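Local coordinates for arsenate Reductase (Corynebacterium glutamicum, PDB 3T38), which reduces arsenate to arsenite in a thioredoxin-dependent reaction and is built on the low molecular weight tyrosine phosphatase fold, at residues 66-71 with 75-80; 111-116 with 148-153; 20-25 with 33-38; 84-89 with 100-105. All coordinates share one frame; numbering follows the deposited sequence.

Contact 1 (66-71 with 75-80); sequences RLHALA and GKVASP. With D1D ((4S,5S)-1,2-dithiane-4,5-diol), chain C.
The backbone N of Lys76 turns back onto Ala71 O, closing the C-terminal end of helix 55-73. The bond is short and nearly straight, 2.7 Å from Lys76 N to Ala71 O with an angle of 162° at the hydrogen. It belongs to a Schellman motif in which Gly75 is the C-prime residue; its positive phi reverses the chain and ends the helix, and the residues that follow lead on as loop.

Ala71 is also where the side chains meet. The CB of Lys76 lies 3.2 Å from Ala71 O, but the rest of the lysine chain runs away from the helix. One residue further on, Val77 folds in over the same alanine, its CG2 packing 3.5 Å from Ala71 CB. With CG1 anti to the backbone N (chi1 174°), both valine methyls are presented to His68, whose CE1 sits 4.0 Å from Val77 CG2. The imidazole crosses the valine at about a right angle, and its NE2 is hydrogen-bonded to Glu111.

Five residues before Ala71, Arg66 runs away from the 75-80 loop, with NH2 3.3 Å from S4 of the bound dithiane, while NE forms a salt bridge with Asp149. The helix end is wedged between helix 31-49, met by Leu67 and Leu70, helix 148-153, met by Ala69, and strand 111-116, whose Arg113 lies against His68 and Ala69.

Contact 2 (111-116 with 148-153); sequences EVRSAG and DDVIRA
Val150 and Ala153, one turn apart on the short helix 148-153, rest on the side chain that Arg113 sends out from strand 111-116. Asp148 opens the segment and makes no contact with the strand; its OD2 receives NE of Arg152, 2.8 Å away, on the syn side and close to the guanidinium plane. Arg36 of the second subunit binds the same carboxylate oxygen. Asp149 OD1 makes a weak bond to the following Val150 N and is also bonded to Thr147; OD2 takes the salt bridge from Arg66 and the hydroxyl of Tyr37.

Val150 CG1 and CB both lie 3.8 Å from Arg113 CD, so it is the aliphatic part of the arginine that packs here. The arginine chain is extended from CG to NE (chi2 -165°, chi3 169°), which carries the guanidinium past the valine to the next turn. Ile151 faces Leu85, and Arg152 makes a cation-pi contact with Phe39 of the second subunit. Ala153 brings its CB to 4.1 Å from Arg113 NH1, a nitrogen whose hydrogen bond goes to Gln83.

This buried junction sets helix 148-153 against the outermost strand 111-116 and its neighbour 83-88, with helix 55-73 contributing Ala69 to both Arg113 and Val150.

Contact 3 (20-25 with 33-38); sequences ELALTY and TINRYI. With D1D ((4S,5S)-1,2-dithiane-4,5-diol), chain C.
Ile34 fills the angle between helix 10-24 and helix 31-49, touching Leu21, Ala22 and Tyr25. From its CB the side chain forks. The CG2 branch, anti to the backbone N, pushes down on the first helix: it lies 3.4 Å from Leu21 CB, tighter than a usual carbon contact, and also 3.4 Å from Ala22 N. The other branch starts with CG1, 4.1 Å from Tyr25 CB, and a chi2 of -54° bends it so that CD1 reaches the end of the first helix. There CD1 packs 3.5 Å from Tyr25 CB and 4.0 Å from Tyr25 CG, the two side chains crossing at about a right angle.

The axes of these short helical segments pass 9.1 Å apart at 137°, an oblique antiparallel arrangement of two consecutive helices joined by a short loop. On another flank of 33-38, the ring of Tyr37 has the C4 of the bound dithiane over one face, offset toward the rim, and the CB of Arg36 lines the ligand next to its O3.

Chemically the helix pair is held by hydrocarbon contact centred on one isoleucine, whereas the pocket side of the same helix offers an aromatic face and aliphatic carbon to a small cyclic disulfide.

Contact 4 (84-89 with 100-105); sequences VLFICV and ALLSHY
A single methyl, CD2 of Leu102, makes the touch between helix 94-106 and strand 83-88. It settles between two residues of the strand: Val84, whose CG1 is 3.8 Å from Leu102 CD2, and Phe86, whose CZ is also 3.8 Å from Leu102 CD2. The methyl comes to the rim of the phenyl ring, in its plane, rather than over a face. Both valine methyls touch it, CG2 lying 4.0 Å from Leu102 CD2. The leucine chain crosses Val84 and Phe86 at about a right angle, and its CG, anti to the backbone N (chi1 -180°), is what carries CD2 down to the sheet.

Val84 and Phe86 alternate with Leu85 along the strand and so project from one face of it. Strand 83-88, helix 94-106 and strand 111-116 make a beta-alpha-beta unit of the low molecular weight phosphatase fold, in which the helix covers this face of a four-stranded parallel sheet. Just beyond, Cys88 and Arg94 stand five residues apart, the spacing that marks the phosphate-binding loop in this family; the side chain of Cys88 touches Arg94 and Ser95.

In the next shell, Val112 of strand 111-116 packs on both Phe86 and Leu102. Backbone bonds tie Val84 and Phe86 to Arg113, fixing the strand on that side. From helix 190-211, Ile201 meets Phe86, and the hydroxyl of Tyr105 is hydrogen-bonded to Asp198.

From the N terminus the four contacts come in series; none nests in or crosses another. Contact 3 closes the short loop between helix 10-24 and helix 31-49. Contact 1 follows at the end of helix 55-73, and its loop leads into strand 83-88. Contact 4 closes the strand-to-helix half of the beta-alpha-beta unit, and contact 2, with the longest span, brings helix 148-153 back to strand 111-116. The helical N-terminal part meets the phosphatase-like part partly through Asp149 of contact 2, whose OD2 lies 2.6 Å from Tyr37 OH of contact 3 and also binds Arg66 of contact 1, and through His68 on Glu111. Contacts 2 and 4 share the sheet; contacts 3 and 4 do not touch.

Contact 1 (66-71 with 75-80)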
loop_
_atom_site.group_PDB
_atom_site.type_symbol
_atom_site.label_atom_id
_atom_site.label_comp_id
_atom_site.label_asym_id
_atom_site.label_seq_id
_atom_site.Cartn_x
_atom_site.Cartn_y
_atom_site.Cartn_z
ATOM N N ARG A 66 3.660 -1.739 -12.262
ATOM C CA ARG A 66 2.681 -2.646 -11.626
ATOM C C ARG A 66 1.665 -3.253 -12.617
ATOM O O ARG A 66 1.416 -4.462 -12.620
ATOM C CB ARG A 66 1.965 -1.943 -10.480
ATOM C CG ARG A 66 2.810 -1.840 -9.222
ATOM C CD ARG A 66 2.080 -1.015 -8.195
ATOM N NE ARG A 66 1.031 -1.854 -7.610
ATOM C CZ ARG A 66 0.043 -1.406 -6.848
ATOM N NH1 ARG A 66 -0.119 -0.098 -6.639
ATOM N NH2 ARG A 66 -0.807 -2.282 -6.318
ATOM N N LEU A 67 1.141 -2.427 -13.495
ATOM C CA LEU A 67 0.233 -2.939 -14.534
ATOM C C LEU A 67 0.906 -3.947 -15.433
ATOM O O LEU A 67 0.312 -4.907 -15.747
ATOM C CB LEU A 67 -0.374 -1.804 -15.353
ATOM C CG LEU A 67 -1.391 -0.984 -14.578
ATOM C CD1 LEU A 67 -1.607 0.414 -15.256
ATOM C CD2 LEU A 67 -2.714 -1.761 -14.482
ATOM N N HIS A 68 2.177 -3.718 -15.803
ATOM C CA HIS A 68 2.954 -4.686 -16.606
ATOM C C HIS A 68 3.138 -5.983 -15.827
ATOM O O HIS A 68 2.850 -7.040 -16.351
ATOM C CB HIS A 68 4.299 -4.116 -17.062
ATOM C CG HIS A 68 5.079 -5.049 -17.954
ATOM N ND1 HIS A 68 4.844 -5.159 -19.314
ATOM C CD2 HIS A 68 6.093 -5.915 -17.679
ATOM C CE1 HIS A 68 5.661 -6.064 -19.831
ATOM N NE2 HIS A 68 6.429 -6.537 -18.861
ATOM N N ALA A 69 3.578 -5.898 -14.565
ATOM C CA ALA A 69 3.625 -7.071 -13.718
ATOM C C ALA A 69 2.277 -7.820 -13.750
ATOM O O ALA A 69 2.261 -9.024 -14.007
ATOM C CB ALA A 69 4.021 -6.731 -12.295
ATOM N N LEU A 70 1.161 -7.133 -13.563
ATOM C CA LEU A 70 -0.134 -7.817 -13.582
ATOM C C LEU A 70 -0.488 -8.467 -14.933
ATOM O O LEU A 70 -1.049 -9.555 -14.968
ATOM C CB LEU A 70 -1.255 -6.863 -13.154
ATOM C CG LEU A 70 -2.679 -7.414 -12.928
ATOM C CD1 LEU A 70 -2.664 -8.488 -11.792
ATOM C CD2 LEU A 70 -3.636 -6.287 -12.571
ATOM N N ALA A 71 -0.165 -7.783 -16.024
ATOM C CA ALA A 71 -0.309 -8.316 -17.384
ATOM C C ALA A 71 0.446 -9.643 -17.521
ATOM O O ALA A 71 -0.039 -10.598 -18.121
ATOM C CB ALA A 71 0.246 -7.293 -18.377
ATOM N N GLY A 75 -0.667 -13.721 -17.968
ATOM C CA GLY A 75 -0.288 -14.168 -19.292
ATOM C C GLY A 75 -0.818 -13.318 -20.434
ATOM O O GLY A 75 -1.221 -13.858 -21.468
ATOM N N LYS A 76 -0.808 -11.998 -20.246
ATOM C CA LYS A 76 -1.254 -11.041 -21.253
ATOM C C LYS A 76 -0.067 -10.434 -22.024
ATOM O O LYS A 76 -0.252 -9.538 -22.837
ATOM C CB LYS A 76 -2.045 -9.931 -20.566
ATOM C CG LYS A 76 -3.418 -10.341 -20.130
ATOM C CD LYS A 76 -4.021 -9.283 -19.234
ATOM C CE LYS A 76 -5.245 -9.793 -18.449
ATOM N NZ LYS A 76 -6.223 -10.484 -19.302
ATOM N N VAL A 77 1.141 -10.902 -21.728
ATOM C CA VAL A 77 2.370 -10.427 -22.353
ATOM C C VAL A 77 3.116 -11.647 -22.926
ATOM O O VAL A 77 3.459 -12.574 -22.186
ATOM C CB VAL A 77 3.294 -9.710 -21.322
ATOM C CG1 VAL A 77 4.627 -9.342 -21.960
ATOM C CG2 VAL A 77 2.632 -8.474 -20.713
ATOM N N ALA A 78 3.345 -11.667 -24.241
ATOM C CA ALA A 78 4.011 -12.812 -24.880
ATOM C C ALA A 78 5.528 -12.849 -24.646
ATOM O O ALA A 78 6.171 -11.791 -24.576
ATOM C CB ALA A 78 3.704 -12.841 -26.383
ATOM N N SER A 79 6.079 -14.067 -24.555
ATOM C CA SER A 79 7.535 -14.326 -24.384
ATOM C C SER A 79 8.201 -13.581 -23.228
ATOM O O SER A 79 9.288 -13.018 -23.394
ATOM C CB SER A 79 8.316 -14.042 -25.675
ATOM O OG SER A 79 7.865 -14.868 -26.731
ATOM N N PRO A 80 7.566 -13.568 -22.053
ATOM C CA PRO A 80 8.281 -12.794 -21.072
ATOM C C PRO A 80 9.640 -13.418 -20.678
ATOM O O PRO A 80 9.818 -14.637 -20.618
ATOM C CB PRO A 80 7.305 -12.743 -19.898
ATOM C CG PRO A 80 6.480 -13.966 -20.049
ATOM C CD PRO A 80 6.322 -14.158 -21.514
HETATM S S1 D1D C . -5.500 -1.340 -4.418
HETATM C C1 D1D C . -7.078 -1.667 -5.268
HETATM C C2 D1D C . -6.781 -2.394 -6.529
HETATM O O2 D1D C . -7.938 -2.427 -7.264
HETATM C C3 D1D C . -5.945 -1.493 -7.408
HETATM O O3 D1D C . -6.393 -1.800 -8.642
HETATM C C4 D1D C . -4.456 -1.709 -7.423
HETATM S S4 D1D C . -3.779 -0.983 -5.895
#

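Contact 2 (111-116 with 148-153)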
loop_
_atom_site.group_PDB
_atom_site.type_symbol
_atom_site.label_atom_id
_atom_site.label_comp_id
_atom_site.label_asym_id
_atom_site.label_seq_id
_atom_site.Cartn_x
_atom_site.Cartn_y
_atom_site.Cartn_z
ATOM N N GLU A 111 13.501 -9.161 -16.199
ATOM C CA GLU A 111 12.846 -8.027 -15.599
ATOM C C GLU A 111 13.064 -8.066 -14.087
ATOM O O GLU A 111 12.695 -9.012 -13.452
ATOM C CB GLU A 111 11.356 -7.981 -15.953
ATOM C CG GLU A 111 11.152 -7.996 -17.464
ATOM C CD GLU A 111 9.961 -7.143 -17.906
ATOM O OE1 GLU A 111 9.908 -5.950 -17.498
ATOM O OE2 GLU A 111 9.088 -7.675 -18.637
ATOM N N VAL A 112 13.676 -7.044 -13.512
ATOM C CA VAL A 112 14.000 -7.120 -12.074
ATOM C C VAL A 112 13.178 -6.071 -11.335
ATOM O O VAL A 112 13.091 -4.953 -11.797
ATOM C CB VAL A 112 15.506 -6.893 -11.815
ATOM C CG1 VAL A 112 15.893 -7.379 -10.348
ATOM C CG2 VAL A 112 16.397 -7.675 -12.849
ATOM N N ARG A 113 12.632 -6.417 -10.150
ATOM C CA ARG A 113 11.877 -5.498 -9.313
ATOM C C ARG A 113 12.352 -5.535 -7.911
ATOM O O ARG A 113 12.943 -6.538 -7.454
ATOM C CB ARG A 113 10.439 -5.895 -9.327
ATOM C CG ARG A 113 9.946 -6.033 -10.729
ATOM C CD ARG A 113 8.432 -6.062 -10.782
ATOM N NE ARG A 113 7.907 -5.931 -12.154
ATOM C CZ ARG A 113 7.723 -6.938 -13.002
ATOM N NH1 ARG A 113 8.125 -8.170 -12.684
ATOM N NH2 ARG A 113 7.175 -6.711 -14.207
ATOM N N SER A 114 12.107 -4.440 -7.193
ATOM C CA SER A 114 12.294 -4.483 -5.728
ATOM C C SER A 114 11.149 -3.837 -4.936
ATOM O O SER A 114 10.334 -3.130 -5.498
ATOM C CB SER A 114 13.624 -3.815 -5.343
ATOM O OG SER A 114 13.722 -2.462 -5.813
ATOM N N ALA A 115 11.092 -4.076 -3.610
ATOM C CA ALA A 115 10.043 -3.476 -2.823
ATOM C C ALA A 115 10.381 -3.639 -1.379
ATOM O O ALA A 115 11.312 -4.385 -1.054
ATOM C CB ALA A 115 8.615 -4.099 -3.186
ATOM N N GLY A 116 9.631 -2.924 -0.532
ATOM C CA GLY A 116 9.871 -2.909 0.889
ATOM C C GLY A 116 8.589 -3.208 1.635
ATOM O O GLY A 116 7.485 -2.997 1.096
ATOM N N ASP A 148 0.982 -7.070 -4.431
ATOM C CA ASP A 148 0.710 -8.444 -4.806
ATOM C C ASP A 148 0.970 -8.648 -6.281
ATOM O O ASP A 148 1.488 -9.681 -6.654
ATOM C CB ASP A 148 -0.784 -8.771 -4.531
ATOM C CG ASP A 148 -1.093 -10.252 -4.664
ATOM O OD1 ASP A 148 -0.591 -11.030 -3.814
ATOM O OD2 ASP A 148 -1.860 -10.601 -5.576
ATOM N N ASP A 149 0.627 -7.676 -7.133
ATOM C CA ASP A 149 0.791 -7.891 -8.577
ATOM C C ASP A 149 2.243 -8.320 -8.899
ATOM O O ASP A 149 2.452 -9.232 -9.684
ATOM C CB ASP A 149 0.429 -6.652 -9.391
ATOM C CG ASP A 149 0.816 -5.370 -8.697
ATOM O OD1 ASP A 149 1.887 -5.284 -7.986
ATOM O OD2 ASP A 149 -0.018 -4.461 -8.757
ATOM N N VAL A 150 3.238 -7.682 -8.279
ATOM C CA VAL A 150 4.635 -8.002 -8.601
ATOM C C VAL A 150 5.125 -9.335 -8.060
ATOM O O VAL A 150 6.059 -9.900 -8.630
ATOM C CB VAL A 150 5.638 -6.846 -8.294
ATOM C CG1 VAL A 150 5.108 -5.555 -8.998
ATOM C CG2 VAL A 150 5.802 -6.627 -6.791
ATOM N N ILE A 151 4.478 -9.840 -7.005
ATOM C CA ILE A 151 4.764 -11.145 -6.537
ATOM C C ILE A 151 4.229 -12.137 -7.543
ATOM O O ILE A 151 4.942 -13.042 -7.960
ATOM C CB ILE A 151 4.186 -11.415 -5.135
ATOM C CG1 ILE A 151 4.789 -10.453 -4.070
ATOM C CG2 ILE A 151 4.479 -12.878 -4.723
ATOM C CD1 ILE A 151 3.876 -10.393 -2.730
ATOM N N ARG A 152 2.995 -11.944 -7.986
ATOM C CA ARG A 152 2.346 -12.877 -8.950
ATOM C C ARG A 152 3.115 -12.970 -10.267
ATOM O O ARG A 152 3.173 -14.036 -10.929
ATOM C CB ARG A 152 0.934 -12.446 -9.227
ATOM C CG ARG A 152 -0.041 -12.653 -8.067
ATOM C CD ARG A 152 -1.479 -12.380 -8.501
ATOM N NE ARG A 152 -2.474 -12.530 -7.439
ATOM C CZ ARG A 152 -3.346 -13.530 -7.385
ATOM N NH1 ARG A 152 -3.342 -14.499 -8.311
ATOM N NH2 ARG A 152 -4.198 -13.591 -6.385
ATOM N N ALA A 153 3.698 -11.841 -10.667
ATOM C CA ALA A 153 4.394 -11.836 -11.955
ATOM C C ALA A 153 5.727 -12.592 -11.792
ATOM O O ALA A 153 6.255 -13.028 -12.762
ATOM C CB ALA A 153 4.642 -10.377 -12.398
#

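Contact 3 (20-25 with 33-38)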
loop_
_atom_site.group_PDB
_atom_site.type_symbol
_atom_site.label_atom_id
_atom_site.label_comp_id
_atom_site.label_asym_id
_atom_site.label_seq_id
_atom_site.Cartn_x
_atom_site.Cartn_y
_atom_site.Cartn_z
ATOM N N GLU A 20 -5.043 8.504 -20.059
ATOM C CA GLU A 20 -4.029 7.936 -20.931
ATOM C C GLU A 20 -3.747 6.444 -20.695
ATOM O O GLU A 20 -3.609 5.677 -21.619
ATOM C CB GLU A 20 -2.782 8.843 -20.942
ATOM C CG GLU A 20 -2.946 9.957 -22.057
ATOM C CD GLU A 20 -2.342 11.369 -21.764
ATOM O OE1 GLU A 20 -1.587 11.558 -20.765
ATOM O OE2 GLU A 20 -2.633 12.294 -22.575
ATOM N N LEU A 21 -3.687 6.023 -19.435
ATOM C CA LEU A 21 -3.426 4.634 -19.118
ATOM C C LEU A 21 -4.661 3.771 -19.408
ATOM O O LEU A 21 -4.529 2.645 -19.845
ATOM C CB LEU A 21 -3.111 4.547 -17.650
ATOM C CG LEU A 21 -1.893 3.778 -17.188
ATOM C CD1 LEU A 21 -0.699 3.722 -18.181
ATOM C CD2 LEU A 21 -1.511 4.369 -15.827
ATOM N N ALA A 22 -5.852 4.303 -19.101
ATOM C CA ALA A 22 -7.102 3.656 -19.473
ATOM C C ALA A 22 -6.985 3.251 -20.927
ATOM O O ALA A 22 -7.237 2.114 -21.278
ATOM C CB ALA A 22 -8.298 4.591 -19.284
ATOM N N LEU A 23 -6.571 4.176 -21.769
ATOM C CA LEU A 23 -6.668 3.937 -23.225
ATOM C C LEU A 23 -5.559 2.988 -23.673
ATOM O O LEU A 23 -5.742 2.233 -24.583
ATOM C CB LEU A 23 -6.607 5.244 -23.974
ATOM C CG LEU A 23 -7.706 6.272 -23.732
ATOM C CD1 LEU A 23 -7.385 7.530 -24.553
ATOM C CD2 LEU A 23 -9.065 5.692 -24.188
ATOM N N THR A 24 -4.442 2.974 -22.938
ATOM C CA THR A 24 -3.303 2.132 -23.277
ATOM C C THR A 24 -3.577 0.674 -22.932
ATOM O O THR A 24 -3.270 -0.211 -23.709
ATOM C CB THR A 24 -2.058 2.617 -22.574
ATOM O OG1 THR A 24 -1.766 3.915 -23.082
ATOM C CG2 THR A 24 -0.883 1.691 -22.882
ATOM N N TYR A 25 -4.181 0.459 -21.772
ATOM C CA TYR A 25 -4.589 -0.849 -21.308
ATOM C C TYR A 25 -6.030 -1.244 -21.616
ATOM O O TYR A 25 -6.650 -2.012 -20.865
ATOM C CB TYR A 25 -4.367 -0.899 -19.808
ATOM C CG TYR A 25 -2.920 -1.178 -19.528
ATOM C CD1 TYR A 25 -2.437 -2.478 -19.631
ATOM C CD2 TYR A 25 -2.018 -0.129 -19.221
ATOM C CE1 TYR A 25 -1.115 -2.750 -19.411
ATOM C CE2 TYR A 25 -0.705 -0.383 -19.022
ATOM C CZ TYR A 25 -0.262 -1.711 -19.109
ATOM O OH TYR A 25 1.027 -2.019 -18.912
ATOM N N THR A 33 -10.041 -0.612 -12.820
ATOM C CA THR A 33 -8.772 -1.117 -12.261
ATOM C C THR A 33 -7.606 -0.152 -12.555
ATOM O O THR A 33 -6.885 0.217 -11.631
ATOM C CB THR A 33 -8.506 -2.556 -12.721
ATOM O OG1 THR A 33 -9.588 -3.371 -12.262
ATOM C CG2 THR A 33 -7.219 -3.112 -12.177
ATOM N N ILE A 34 -7.484 0.271 -13.808
ATOM C CA ILE A 34 -6.494 1.219 -14.268
ATOM C C ILE A 34 -6.511 2.530 -13.493
ATOM O O ILE A 34 -5.412 2.989 -13.036
ATOM C CB ILE A 34 -6.619 1.618 -15.769
ATOM C CG1 ILE A 34 -6.615 0.392 -16.693
ATOM C CG2 ILE A 34 -5.478 2.609 -16.146
ATOM C CD1 ILE A 34 -5.405 -0.505 -16.448
ATOM N N ASN A 35 -7.696 3.145 -13.366
ATOM C CA ASN A 35 -7.806 4.317 -12.504
ATOM C C ASN A 35 -7.367 4.087 -11.031
ATOM O O ASN A 35 -6.645 4.914 -10.485
ATOM C CB ASN A 35 -9.167 5.004 -12.680
ATOM C CG ASN A 35 -9.342 5.530 -14.122
ATOM O OD1 ASN A 35 -8.428 5.348 -14.964
ATOM N ND2 ASN A 35 -10.505 6.137 -14.440
ATOM N N ARG A 36 -7.741 2.971 -10.394
ATOM C CA ARG A 36 -7.251 2.725 -9.021
ATOM C C ARG A 36 -5.776 2.571 -8.982
ATOM O O ARG A 36 -5.118 2.955 -8.004
ATOM C CB ARG A 36 -7.845 1.434 -8.406
ATOM C CG ARG A 36 -9.350 1.544 -8.161
ATOM C CD ARG A 36 -9.600 2.517 -6.972
ATOM N NE ARG A 36 -9.709 3.886 -7.399
ATOM C CZ ARG A 36 -9.405 4.951 -6.647
ATOM N NH1 ARG A 36 -8.909 4.809 -5.424
ATOM N NH2 ARG A 36 -9.566 6.169 -7.139
ATOM N N TYR A 37 -5.223 1.984 -10.030
ATOM C CA TYR A 37 -3.796 1.760 -10.087
ATOM C C TYR A 37 -3.020 3.017 -9.907
ATOM O O TYR A 37 -2.085 3.104 -9.078
ATOM C CB TYR A 37 -3.361 1.034 -11.351
ATOM C CG TYR A 37 -3.067 -0.389 -11.020
ATOM C CD1 TYR A 37 -1.758 -0.811 -10.733
ATOM C CD2 TYR A 37 -4.078 -1.333 -10.989
ATOM C CE1 TYR A 37 -1.487 -2.169 -10.398
ATOM C CE2 TYR A 37 -3.804 -2.692 -10.669
ATOM C CZ TYR A 37 -2.531 -3.085 -10.383
ATOM O OH TYR A 37 -2.310 -4.420 -10.046
ATOM N N ILE A 38 -3.413 4.031 -10.633
ATOM C CA ILE A 38 -2.669 5.266 -10.495
ATOM C C ILE A 38 -2.895 6.042 -9.181
ATOM O O ILE A 38 -1.934 6.541 -8.593
ATOM C CB ILE A 38 -2.828 6.095 -11.724
ATOM C CG1 ILE A 38 -2.263 7.470 -11.505
ATOM C CG2 ILE A 38 -4.278 6.141 -12.127
ATOM C CD1 ILE A 38 -3.223 8.503 -11.903
HETATM S S1 D1D C . -5.500 -1.340 -4.418
HETATM C C1 D1D C . -7.078 -1.667 -5.268
HETATM C C2 D1D C . -6.781 -2.394 -6.529
HETATM O O2 D1D C . -7.938 -2.427 -7.264
HETATM C C3 D1D C . -5.945 -1.493 -7.408
HETATM O O3 D1D C . -6.393 -1.800 -8.642
HETATM C C4 D1D C . -4.456 -1.709 -7.423
HETATM S S4 D1D C . -3.779 -0.983 -5.895
#

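Contact 4 (84-89 with 100-105)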
loop_
_atom_site.group_PDB
_atom_site.type_symbol
_atom_site.label_atom_id
_atom_site.label_comp_id
_atom_site.label_asym_id
_atom_site.label_seq_id
_atom_site.Cartn_x
_atom_site.Cartn_y
_atom_site.Cartn_z
ATOM N N VAL A 84 12.203 -11.259 -11.710
ATOM C CA VAL A 84 12.788 -11.456 -10.379
ATOM C C VAL A 84 12.410 -10.303 -9.466
ATOM O O VAL A 84 12.351 -9.138 -9.914
ATOM C CB VAL A 84 14.285 -11.526 -10.510
ATOM C CG1 VAL A 84 14.966 -11.701 -9.157
ATOM C CG2 VAL A 84 14.690 -12.642 -11.516
ATOM N N LEU A 85 12.127 -10.622 -8.188
ATOM C CA LEU A 85 11.756 -9.653 -7.229
ATOM C C LEU A 85 12.638 -9.762 -5.962
ATOM O O LEU A 85 12.765 -10.851 -5.387
ATOM C CB LEU A 85 10.281 -9.853 -6.862
ATOM C CG LEU A 85 9.854 -8.994 -5.643
ATOM C CD1 LEU A 85 9.717 -7.498 -5.941
ATOM C CD2 LEU A 85 8.618 -9.472 -4.968
ATOM N N PHE A 86 13.202 -8.635 -5.506
ATOM C CA PHE A 86 13.939 -8.584 -4.219
ATOM C C PHE A 86 13.128 -7.771 -3.215
ATOM O O PHE A 86 12.532 -6.758 -3.595
ATOM C CB PHE A 86 15.347 -7.977 -4.374
ATOM C CG PHE A 86 16.205 -8.728 -5.356
ATOM C CD1 PHE A 86 16.163 -8.408 -6.742
ATOM C CD2 PHE A 86 16.992 -9.809 -4.931
ATOM C CE1 PHE A 86 16.959 -9.135 -7.676
ATOM C CE2 PHE A 86 17.802 -10.544 -5.866
ATOM C CZ PHE A 86 17.767 -10.225 -7.221
ATOM N N ILE A 87 13.137 -8.203 -1.948
ATOM C CA ILE A 87 12.284 -7.620 -0.916
ATOM C C ILE A 87 13.137 -7.494 0.342
ATOM O O ILE A 87 13.708 -8.487 0.730
ATOM C CB ILE A 87 11.053 -8.574 -0.586
ATOM C CG1 ILE A 87 10.206 -8.842 -1.857
ATOM C CG2 ILE A 87 10.119 -7.943 0.505
ATOM C CD1 ILE A 87 9.100 -9.767 -1.636
ATOM N N CYS A 88 13.222 -6.291 0.938
ATOM C CA CYS A 88 13.938 -6.053 2.245
ATOM C C CYS A 88 13.052 -5.075 2.998
ATOM O O CYS A 88 11.894 -4.855 2.581
ATOM C CB CYS A 88 15.345 -5.465 2.031
ATOM S SG CYS A 88 15.374 -3.744 1.282
ATOM N N VAL A 89 13.510 -4.548 4.134
ATOM C CA VAL A 89 12.576 -3.779 4.957
ATOM C C VAL A 89 12.221 -2.428 4.309
ATOM O O VAL A 89 11.078 -2.195 4.011
ATOM C CB VAL A 89 13.017 -3.642 6.438
ATOM C CG1 VAL A 89 12.036 -2.728 7.205
ATOM C CG2 VAL A 89 13.133 -5.042 7.112
ATOM N N ALA A 100 19.772 -3.736 -8.666
ATOM C CA ALA A 100 20.596 -3.005 -9.628
ATOM C C ALA A 100 21.769 -3.855 -10.115
ATOM O O ALA A 100 22.176 -3.733 -11.263
ATOM C CB ALA A 100 21.074 -1.611 -9.060
ATOM N N LEU A 101 22.274 -4.744 -9.261
ATOM C CA LEU A 101 23.402 -5.605 -9.640
ATOM C C LEU A 101 22.849 -6.612 -10.667
ATOM O O LEU A 101 23.413 -6.806 -11.751
ATOM C CB LEU A 101 24.073 -6.233 -8.388
ATOM C CG LEU A 101 24.969 -5.308 -7.497
ATOM C CD1 LEU A 101 25.524 -5.915 -6.157
ATOM C CD2 LEU A 101 26.207 -4.852 -8.288
ATOM N N LEU A 102 21.695 -7.192 -10.399
ATOM C CA LEU A 102 21.174 -8.166 -11.389
ATOM C C LEU A 102 20.863 -7.518 -12.738
ATOM O O LEU A 102 21.198 -8.074 -13.776
ATOM C CB LEU A 102 19.982 -9.004 -10.813
ATOM C CG LEU A 102 19.324 -10.062 -11.707
ATOM C CD1 LEU A 102 20.338 -11.077 -12.224
ATOM C CD2 LEU A 102 18.186 -10.793 -10.979
ATOM N N SER A 103 20.261 -6.340 -12.752
ATOM C CA SER A 103 20.018 -5.661 -14.039
ATOM C C SER A 103 21.298 -5.374 -14.770
ATOM O O SER A 103 21.355 -5.467 -15.990
ATOM C CB SER A 103 19.182 -4.361 -13.879
ATOM O OG SER A 103 17.981 -4.658 -13.141
ATOM N N HIS A 104 22.327 -5.025 -14.001
ATOM C CA HIS A 104 23.637 -4.675 -14.520
ATOM C C HIS A 104 24.326 -5.897 -15.202
ATOM O O HIS A 104 24.886 -5.741 -16.300
ATOM C CB HIS A 104 24.468 -4.091 -13.381
ATOM C CG HIS A 104 25.938 -4.036 -13.634
ATOM N ND1 HIS A 104 26.545 -2.980 -14.283
ATOM C CD2 HIS A 104 26.940 -4.865 -13.243
ATOM C CE1 HIS A 104 27.853 -3.188 -14.332
ATOM N NE2 HIS A 104 28.120 -4.318 -13.694
ATOM N N TYR A 105 24.265 -7.094 -14.595
ATOM C CA TYR A 105 24.792 -8.317 -15.275
ATOM C C TYR A 105 23.879 -8.754 -16.382
ATOM O O TYR A 105 24.327 -9.109 -17.397
ATOM C CB TYR A 105 25.043 -9.480 -14.279
ATOM C CG TYR A 105 26.031 -9.091 -13.167
ATOM C CD1 TYR A 105 27.263 -8.615 -13.483
ATOM C CD2 TYR A 105 25.706 -9.185 -11.837
ATOM C CE1 TYR A 105 28.164 -8.232 -12.519
ATOM C CE2 TYR A 105 26.601 -8.754 -10.825
ATOM C CZ TYR A 105 27.834 -8.295 -11.184
ATOM O OH TYR A 105 28.813 -7.882 -10.255
#